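Local coordinates for Nitrate/nitrite binding protein NrtA (Synechocystis sp., PDB 2G29) that binds nitrate as the solute-binding component of an ABC transporter for nitrate, and probably nitrite, uptake, at residues P47-K52 against Q281-R286; L101-T106 against D359-E364. One frame throughout, in Å; residues are numbered along the deposited sequence.

Contact 1: P47-K52 against Q281-R286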
ATOM      1  N   PRO A  47      -2.910  -1.726  11.577  1.00 12.45           N
ATOM      2  CA  PRO A  47      -1.949  -1.448  12.655  1.00 14.15           C
ATOM      3  C   PRO A  47      -2.129  -0.071  13.292  1.00 13.66           C
ATOM      4  O   PRO A  47      -1.994   0.071  14.510  1.00 15.00           O
ATOM      5  CB  PRO A  47      -0.589  -1.612  11.968  1.00 13.61           C
ATOM      6  CG  PRO A  47      -0.871  -1.491  10.517  1.00 20.53           C
ATOM      7  CD  PRO A  47      -2.240  -2.110  10.323  1.00 14.96           C
ATOM      8  N   LEU A  48      -2.429   0.959  12.501  1.00 13.38           N
ATOM      9  CA  LEU A  48      -2.594   2.287  13.072  1.00 13.69           C
ATOM     10  C   LEU A  48      -3.874   2.405  13.916  1.00 14.62           C
ATOM     11  O   LEU A  48      -3.885   3.100  14.949  1.00 14.25           O
ATOM     12  CB  LEU A  48      -2.618   3.373  11.991  1.00 15.00           C
ATOM     13  CG  LEU A  48      -1.332   3.558  11.184  1.00 16.83           C
ATOM     14  CD1 LEU A  48      -1.401   4.916  10.511  1.00 16.30           C
ATOM     15  CD2 LEU A  48      -0.092   3.480  12.070  1.00 17.73           C
ATOM     16  N   ILE A  49      -4.927   1.712  13.487  1.00 13.74           N
ATOM     17  CA  ILE A  49      -6.222   1.732  14.174  1.00 13.94           C
ATOM     18  C   ILE A  49      -6.146   0.897  15.445  1.00 15.41           C
ATOM     19  O   ILE A  49      -6.568   1.363  16.514  1.00 15.93           O
ATOM     20  CB  ILE A  49      -7.313   1.218  13.206  1.00 14.39           C
ATOM     21  CG1 ILE A  49      -7.601   2.298  12.143  1.00 18.20           C
ATOM     22  CG2 ILE A  49      -8.598   0.916  13.972  1.00 15.97           C
ATOM     23  CD1 ILE A  49      -6.435   2.788  11.349  1.00 23.52           C
ATOM     24  N   ILE A  50      -5.592  -0.303  15.331  1.00 15.33           N
ATOM     25  CA  ILE A  50      -5.438  -1.205  16.497  1.00 15.25           C
ATOM     26  C   ILE A  50      -4.508  -0.551  17.530  1.00 15.89           C
ATOM     27  O   ILE A  50      -4.693  -0.716  18.749  1.00 15.43           O
ATOM     28  CB  ILE A  50      -4.894  -2.589  16.053  1.00 16.23           C
ATOM     29  CG1 ILE A  50      -6.035  -3.435  15.488  1.00 18.07           C
ATOM     30  CG2 ILE A  50      -4.278  -3.367  17.228  1.00 15.21           C
ATOM     31  CD1 ILE A  50      -7.183  -3.613  16.406  1.00 22.56           C
ATOM     32  N   ALA A  51      -3.510   0.193  17.093  1.00 14.39           N
ATOM     33  CA  ALA A  51      -2.642   0.850  18.075  1.00 15.27           C
ATOM     34  C   ALA A  51      -3.473   1.785  18.968  1.00 15.98           C
ATOM     35  O   ALA A  51      -3.134   1.996  20.130  1.00 17.65           O
ATOM     36  CB  ALA A  51      -1.539   1.627  17.387  1.00 16.19           C
ATOM     37  N   LYS A  52      -4.544   2.358  18.434  1.00 15.05           N
ATOM     38  CA  LYS A  52      -5.413   3.220  19.241  1.00 17.09           C
ATOM     39  C   LYS A  52      -6.395   2.330  20.027  1.00 18.26           C
ATOM     40  O   LYS A  52      -6.441   2.385  21.258  1.00 18.52           O
ATOM     41  CB  LYS A  52      -6.204   4.196  18.348  1.00 17.73           C
ATOM     42  CG  LYS A  52      -7.087   5.196  19.122  1.00 19.16           C
ATOM     43  CD  LYS A  52      -6.227   6.169  19.912  1.00 21.62           C
ATOM     44  CE  LYS A  52      -7.063   7.248  20.569  1.00 22.05           C
ATOM     45  NZ  LYS A  52      -6.184   8.255  21.255  1.00 22.83           N
ATOM     46  N   GLN A 281     -13.695  -7.215  13.409  1.00 14.23           N
ATOM     47  CA  GLN A 281     -14.887  -6.638  14.061  1.00 15.50           C
ATOM     48  C   GLN A 281     -14.645  -5.149  14.328  1.00 13.52           C
ATOM     49  O   GLN A 281     -15.527  -4.312  14.147  1.00 14.87           O
ATOM     50  CB  GLN A 281     -15.168  -7.293  15.400  1.00 16.23           C
ATOM     51  CG  GLN A 281     -15.594  -8.728  15.300  1.00 17.77           C
ATOM     52  CD  GLN A 281     -15.784  -9.309  16.692  1.00 21.41           C
ATOM     53  OE1 GLN A 281     -14.957  -9.089  17.575  1.00 20.82           O
ATOM     54  NE2 GLN A 281     -16.877 -10.040  16.895  1.00 22.56           N
ATOM     55  N   ILE A 282     -13.430  -4.830  14.777  1.00 14.58           N
ATOM     56  CA  ILE A 282     -13.050  -3.458  15.051  1.00 14.49           C
ATOM     57  C   ILE A 282     -13.067  -2.639  13.766  1.00 13.74           C
ATOM     58  O   ILE A 282     -13.704  -1.593  13.720  1.00 15.17           O
ATOM     59  CB  ILE A 282     -11.646  -3.400  15.699  1.00 15.22           C
ATOM     60  CG1 ILE A 282     -11.683  -3.998  17.116  1.00 16.30           C
ATOM     61  CG2 ILE A 282     -11.173  -1.950  15.817  1.00 14.67           C
ATOM     62  CD1 ILE A 282     -10.278  -4.227  17.732  1.00 18.39           C
ATOM     63  N   LEU A 283     -12.419  -3.136  12.710  1.00 14.44           N
ATOM     64  CA  LEU A 283     -12.398  -2.370  11.466  1.00 13.86           C
ATOM     65  C   LEU A 283     -13.796  -2.152  10.872  1.00 14.32           C
ATOM     66  O   LEU A 283     -14.075  -1.125  10.250  1.00 13.56           O
ATOM     67  CB  LEU A 283     -11.518  -3.082  10.439  1.00 14.19           C
ATOM     68  CG  LEU A 283     -10.057  -3.280  10.885  1.00 15.38           C
ATOM     69  CD1 LEU A 283      -9.278  -4.029   9.824  1.00 15.37           C
ATOM     70  CD2 LEU A 283      -9.404  -1.920  11.200  1.00 14.68           C
ATOM     71  N   SER A 284     -14.681  -3.121  11.076  1.00 13.95           N
ATOM     72  CA  SER A 284     -16.016  -3.050  10.521  1.00 14.94           C
ATOM     73  C   SER A 284     -16.917  -1.957  11.098  1.00 15.03           C
ATOM     74  O   SER A 284     -17.807  -1.463  10.421  1.00 15.14           O
ATOM     75  CB  SER A 284     -16.685  -4.432  10.682  1.00 15.45           C
ATOM     76  OG  SER A 284     -18.032  -4.406  10.234  1.00 20.12           O
ATOM     77  N   LYS A 285     -16.647  -1.589  12.346  1.00 16.95           N
ATOM     78  CA  LYS A 285     -17.457  -0.622  13.078  1.00 19.18           C
ATOM     79  C   LYS A 285     -17.616   0.715  12.394  1.00 19.34           C
ATOM     80  O   LYS A 285     -16.759   1.165  11.619  1.00 18.85           O
ATOM     81  CB  LYS A 285     -16.880  -0.391  14.494  1.00 20.16           C
ATOM     82  CG  LYS A 285     -16.702  -1.659  15.323  1.00 25.98           C
ATOM     83  CD  LYS A 285     -16.114  -1.376  16.714  1.00 29.68           C
ATOM     84  CE  LYS A 285     -15.701  -2.687  17.417  1.00 31.99           C
ATOM     85  NZ  LYS A 285     -14.975  -2.458  18.720  1.00 34.71           N
ATOM     86  N   ARG A 286     -18.730   1.369  12.695  1.00 20.52           N
ATOM     87  CA  ARG A 286     -19.022   2.674  12.129  1.00 23.40           C
ATOM     88  C   ARG A 286     -17.909   3.648  12.489  1.00 23.25           C
ATOM     89  O   ARG A 286     -17.671   4.605  11.770  1.00 22.98           O
ATOM     90  CB  ARG A 286     -20.356   3.182  12.681  1.00 26.52           C
ATOM     91  CG  ARG A 286     -20.656   4.628  12.313  1.00 31.91           C
ATOM     92  CD  ARG A 286     -20.838   4.787  10.818  1.00 34.51           C
ATOM     93  NE  ARG A 286     -21.541   6.025  10.480  1.00 38.69           N
ATOM     94  CZ  ARG A 286     -22.183   6.211   9.332  1.00 39.89           C
ATOM     95  NH1 ARG A 286     -22.208   5.240   8.426  1.00 40.82           N
ATOM     96  NH2 ARG A 286     -22.801   7.359   9.083  1.00 41.89           N
TER
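Ile50 and Ile282 meet methyl to methyl, with CD1 of Ile50 3.4 Å from CD1 of Ile282, tighter than an ordinary carbon contact. The two side chains cross at about a right angle, so the closest touch is between their delta methyls. Ile50 starts beside the gap between the helices: CG1 lies anti to its carbonyl carbon, and a further bend (chi2 -56°) carries CD1 outward. Ile282 heads toward helix 46-53 from its first bond, and its extended chi2 (169°) delivers CD1 to the same spot. The second half of the interface is slacker. There the branch methyl CG2 of Ile49 lies 4.0 Å from CD2 of Leu283 and 4.3 Å from CG2 of Ile282, a normal van der Waals fit. The backbones stay well apart, with Ile49 CA 7.9 Å from Leu283 CA, so side chains alone fill the gap. Neighbours close over these four buried residues: Phe56, Trp269 and Cys270 pack on Ile50, Trp288 on Ile49, Glu53 on Ile282 and Phe289 on Leu283. The solvent side is the last turn of helix 276-284 and the loop after it, where Gln281, Lys285 and Arg286 are exposed and take no part in the contact. Helix 276-284 is thus packed against helix 46-53, which follows strand 36-39. The side chain of Ile49 is about 10 Å from that of the nitrate-binding Trp73, so the contact lies near the nitrate site without being part of it. With only aliphatic carbons meeting across it, the join rests on van der Waals packing and probably exclusion of water.

Contact 2: L101-T106 against D359-E364; sequences LITMGT and DKVNRE
Within 101-106, Thr103 alone touches 359-364, meeting Val361 and Lys360 with its two branches. Its hydroxyl OG1 lies 3.9 Å from CG2 of Val361, and its methyl CG2 is 4.2 Å from the same valine methyl. The two short side chains slide past each other in opposite directions. On the solvent side, the Thr103 methyl also meets exposed Lys360, CG2 to NZ 3.7 Å. Lys360 gets there by running extended from CG anti to its backbone N (chi1 177°) and turning only at the last torsion (chi4 -85°), which sets NZ beside the threonine methyl. In the next shell, OG1 is bonded to Pro99 O, one turn earlier in helix 97-104, and to Met115 N at the start of strand 115-120; this polar grip fixes the rotation of Thr103 and turns its methyl to the lysine. Val361 is placed by backbone bonding to Ile117 and by packing on Tyr100. Beyond it the chain passes from helix 354-361 into 364-373 through an Asx turn at Asn362, whose OD1 accepts from Glu364 N at 2.9 Å with the donor above the carbonyl plane, while Asn362 ND2 is bonded to Pro330 O and Asp335 OD2. Plain packing thus joins two helix C-terminal ends beside an edge strand, away from the nitrate site. With the threonine hydroxyl bonded outside 359-364, the segments meet through van der Waals contact and a methyl-to-ammonium touch.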
ATOM      1  N   LEU A 101       7.341  11.082  -3.529  1.00 11.09           N
ATOM      2  CA  LEU A 101       6.795  12.080  -4.453  1.00 10.66           C
ATOM      3  C   LEU A 101       6.499  13.409  -3.742  1.00 10.48           C
ATOM      4  O   LEU A 101       6.593  14.478  -4.323  1.00 10.95           O
ATOM      5  CB  LEU A 101       5.548  11.520  -5.114  1.00 12.55           C
ATOM      6  CG  LEU A 101       5.780  10.218  -5.915  1.00 13.68           C
ATOM      7  CD1 LEU A 101       4.450   9.578  -6.213  1.00 15.02           C
ATOM      8  CD2 LEU A 101       6.534  10.485  -7.224  1.00 16.28           C
ATOM      9  N   ILE A 102       6.128  13.336  -2.473  1.00 10.31           N
ATOM     10  CA  ILE A 102       5.847  14.541  -1.702  1.00  9.87           C
ATOM     11  C   ILE A 102       7.164  15.236  -1.286  1.00 10.90           C
ATOM     12  O   ILE A 102       7.277  16.469  -1.336  1.00 10.07           O
ATOM     13  CB  ILE A 102       4.986  14.210  -0.457  1.00 10.12           C
ATOM     14  CG1 ILE A 102       3.608  13.736  -0.923  1.00 10.96           C
ATOM     15  CG2 ILE A 102       4.872  15.444   0.434  1.00 10.49           C
ATOM     16  CD1 ILE A 102       2.746  13.127   0.223  1.00 11.35           C
ATOM     17  N   THR A 103       8.162  14.470  -0.865  1.00 10.31           N
ATOM     18  CA  THR A 103       9.461  15.050  -0.480  1.00 11.19           C
ATOM     19  C   THR A 103      10.095  15.706  -1.710  1.00 12.16           C
ATOM     20  O   THR A 103      10.606  16.834  -1.644  1.00 11.63           O
ATOM     21  CB  THR A 103      10.430  13.961   0.000  1.00 11.52           C
ATOM     22  OG1 THR A 103       9.956  13.405   1.246  1.00 11.55           O
ATOM     23  CG2 THR A 103      11.806  14.514   0.175  1.00 12.29           C
ATOM     24  N   MET A 104      10.065  14.993  -2.835  1.00 10.93           N
ATOM     25  CA  MET A 104      10.697  15.537  -4.058  1.00 11.82           C
ATOM     26  C   MET A 104       9.901  16.712  -4.573  1.00 12.77           C
ATOM     27  O   MET A 104      10.506  17.711  -5.014  1.00 12.41           O
ATOM     28  CB  MET A 104      10.798  14.450  -5.125  1.00 12.55           C
ATOM     29  CG  MET A 104      11.714  13.347  -4.682  1.00 13.31           C
ATOM     30  SD  MET A 104      11.809  11.883  -5.805  1.00 14.63           S
ATOM     31  CE  MET A 104      12.940  12.574  -7.032  1.00 17.03           C
ATOM     32  N   GLY A 105       8.568  16.586  -4.533  1.00 12.24           N
ATOM     33  CA  GLY A 105       7.708  17.690  -4.916  1.00 12.31           C
ATOM     34  C   GLY A 105       6.814  17.459  -6.117  1.00 12.06           C
ATOM     35  O   GLY A 105       5.932  18.276  -6.386  1.00 12.99           O
ATOM     36  N   THR A 106       7.008  16.357  -6.829  1.00 13.35           N
ATOM     37  CA  THR A 106       6.240  16.123  -8.046  1.00 15.42           C
ATOM     38  C   THR A 106       4.730  16.176  -7.904  1.00 14.71           C
ATOM     39  O   THR A 106       4.065  16.607  -8.832  1.00 16.09           O
ATOM     40  CB  THR A 106       6.632  14.780  -8.665  1.00 19.68           C
ATOM     41  OG1 THR A 106       5.862  14.504  -9.839  1.00 27.96           O
ATOM     42  CG2 THR A 106       6.426  13.733  -7.727  1.00 17.07           C
ATOM     43  N   ASP A 359      18.167   6.943   0.747  1.00 11.25           N
ATOM     44  CA  ASP A 359      18.959   7.038   1.970  1.00 12.32           C
ATOM     45  C   ASP A 359      18.527   8.217   2.853  1.00 13.26           C
ATOM     46  O   ASP A 359      18.850   8.231   4.062  1.00 15.29           O
ATOM     47  CB  ASP A 359      20.464   7.125   1.648  1.00 13.70           C
ATOM     48  CG  ASP A 359      21.066   5.786   1.275  1.00 15.11           C
ATOM     49  OD1 ASP A 359      20.487   4.747   1.620  1.00 15.93           O
ATOM     50  OD2 ASP A 359      22.154   5.773   0.646  1.00 17.53           O
ATOM     51  N   LYS A 360      17.812   9.190   2.283  1.00 12.44           N
ATOM     52  CA  LYS A 360      17.330  10.330   3.057  1.00 12.88           C
ATOM     53  C   LYS A 360      15.926  10.087   3.624  1.00 13.76           C
ATOM     54  O   LYS A 360      15.668  10.403   4.797  1.00 16.38           O
ATOM     55  CB  LYS A 360      17.318  11.615   2.210  1.00 15.30           C
ATOM     56  CG  LYS A 360      16.746  12.845   2.956  1.00 15.11           C
ATOM     57  CD  LYS A 360      16.974  14.115   2.166  1.00 19.50           C
ATOM     58  CE  LYS A 360      16.215  15.313   2.734  1.00 17.96           C
ATOM     59  NZ  LYS A 360      14.802  15.331   2.200  1.00 21.95           N
ATOM     60  N   VAL A 361      15.019   9.517   2.833  1.00 11.36           N
ATOM     61  CA  VAL A 361      13.646   9.278   3.270  1.00 10.33           C
ATOM     62  C   VAL A 361      13.412   8.019   4.106  1.00 10.81           C
ATOM     63  O   VAL A 361      12.639   8.039   5.061  1.00 10.77           O
ATOM     64  CB  VAL A 361      12.740   9.251   2.017  1.00 10.19           C
ATOM     65  CG1 VAL A 361      11.293   8.828   2.349  1.00 10.68           C
ATOM     66  CG2 VAL A 361      12.763  10.631   1.361  1.00 10.63           C
ATOM     67  N   ASN A 362      14.069   6.934   3.729  1.00 10.64           N
ATOM     68  CA  ASN A 362      13.896   5.669   4.425  1.00  9.81           C
ATOM     69  C   ASN A 362      14.619   5.691   5.767  1.00 10.19           C
ATOM     70  O   ASN A 362      15.818   5.942   5.823  1.00 11.34           O
ATOM     71  CB  ASN A 362      14.409   4.515   3.530  1.00  9.97           C
ATOM     72  CG  ASN A 362      14.245   3.166   4.183  1.00 11.23           C
ATOM     73  OD1 ASN A 362      14.906   2.867   5.194  1.00 10.77           O
ATOM     74  ND2 ASN A 362      13.361   2.336   3.622  1.00 10.56           N
ATOM     75  N   ARG A 363      13.861   5.453   6.844  1.00 11.00           N
ATOM     76  CA  ARG A 363      14.475   5.461   8.163  1.00 11.90           C
ATOM     77  C   ARG A 363      14.468   4.081   8.799  1.00 12.69           C
ATOM     78  O   ARG A 363      14.014   3.907   9.956  1.00 11.57           O
ATOM     79  CB  ARG A 363      13.785   6.479   9.080  1.00 11.38           C
ATOM     80  CG  ARG A 363      13.918   7.937   8.580  1.00 12.08           C
ATOM     81  CD  ARG A 363      15.369   8.324   8.316  1.00 12.58           C
ATOM     82  NE  ARG A 363      16.190   8.220   9.524  1.00 12.62           N
ATOM     83  CZ  ARG A 363      16.243   9.137  10.488  1.00 14.58           C
ATOM     84  NH1 ARG A 363      15.545  10.261  10.404  1.00 15.75           N
ATOM     85  NH2 ARG A 363      16.981   8.897  11.577  1.00 15.63           N
ATOM     86  N   GLU A 364      14.957   3.099   8.044  1.00 13.28           N
ATOM     87  CA  GLU A 364      15.092   1.732   8.580  1.00 12.12           C
ATOM     88  C   GLU A 364      15.980   1.770   9.838  1.00 12.08           C
ATOM     89  O   GLU A 364      15.916   0.838  10.656  1.00 13.27           O
ATOM     90  CB  GLU A 364      15.674   0.789   7.505  1.00 11.96           C
ATOM     91  CG  GLU A 364      17.086   1.164   6.997  1.00 11.57           C
ATOM     92  CD  GLU A 364      18.181   0.667   7.901  1.00 12.87           C
ATOM     93  OE1 GLU A 364      18.085  -0.478   8.390  1.00 13.53           O
ATOM     94  OE2 GLU A 364      19.184   1.406   8.062  1.00 15.70           O
TER

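From the N terminus the chain first leaves strand 36-39 for helix 46-53, the early half of contact 1, and reaches helix 97-104, the early half of contact 2, after strands 66-69 and 91-95. It then builds the second five-stranded sheet and comes back through strand 240-245. Helix 276-284 closes the 228-residue loop of contact 1, and helix 354-361 later closes the 252-residue loop of contact 2. The two loops cross, since contact 2 opens before contact 1 has closed. Their centres are 28 Å apart and they do not touch; each pins a late helix onto an early helix connected with the first sheet.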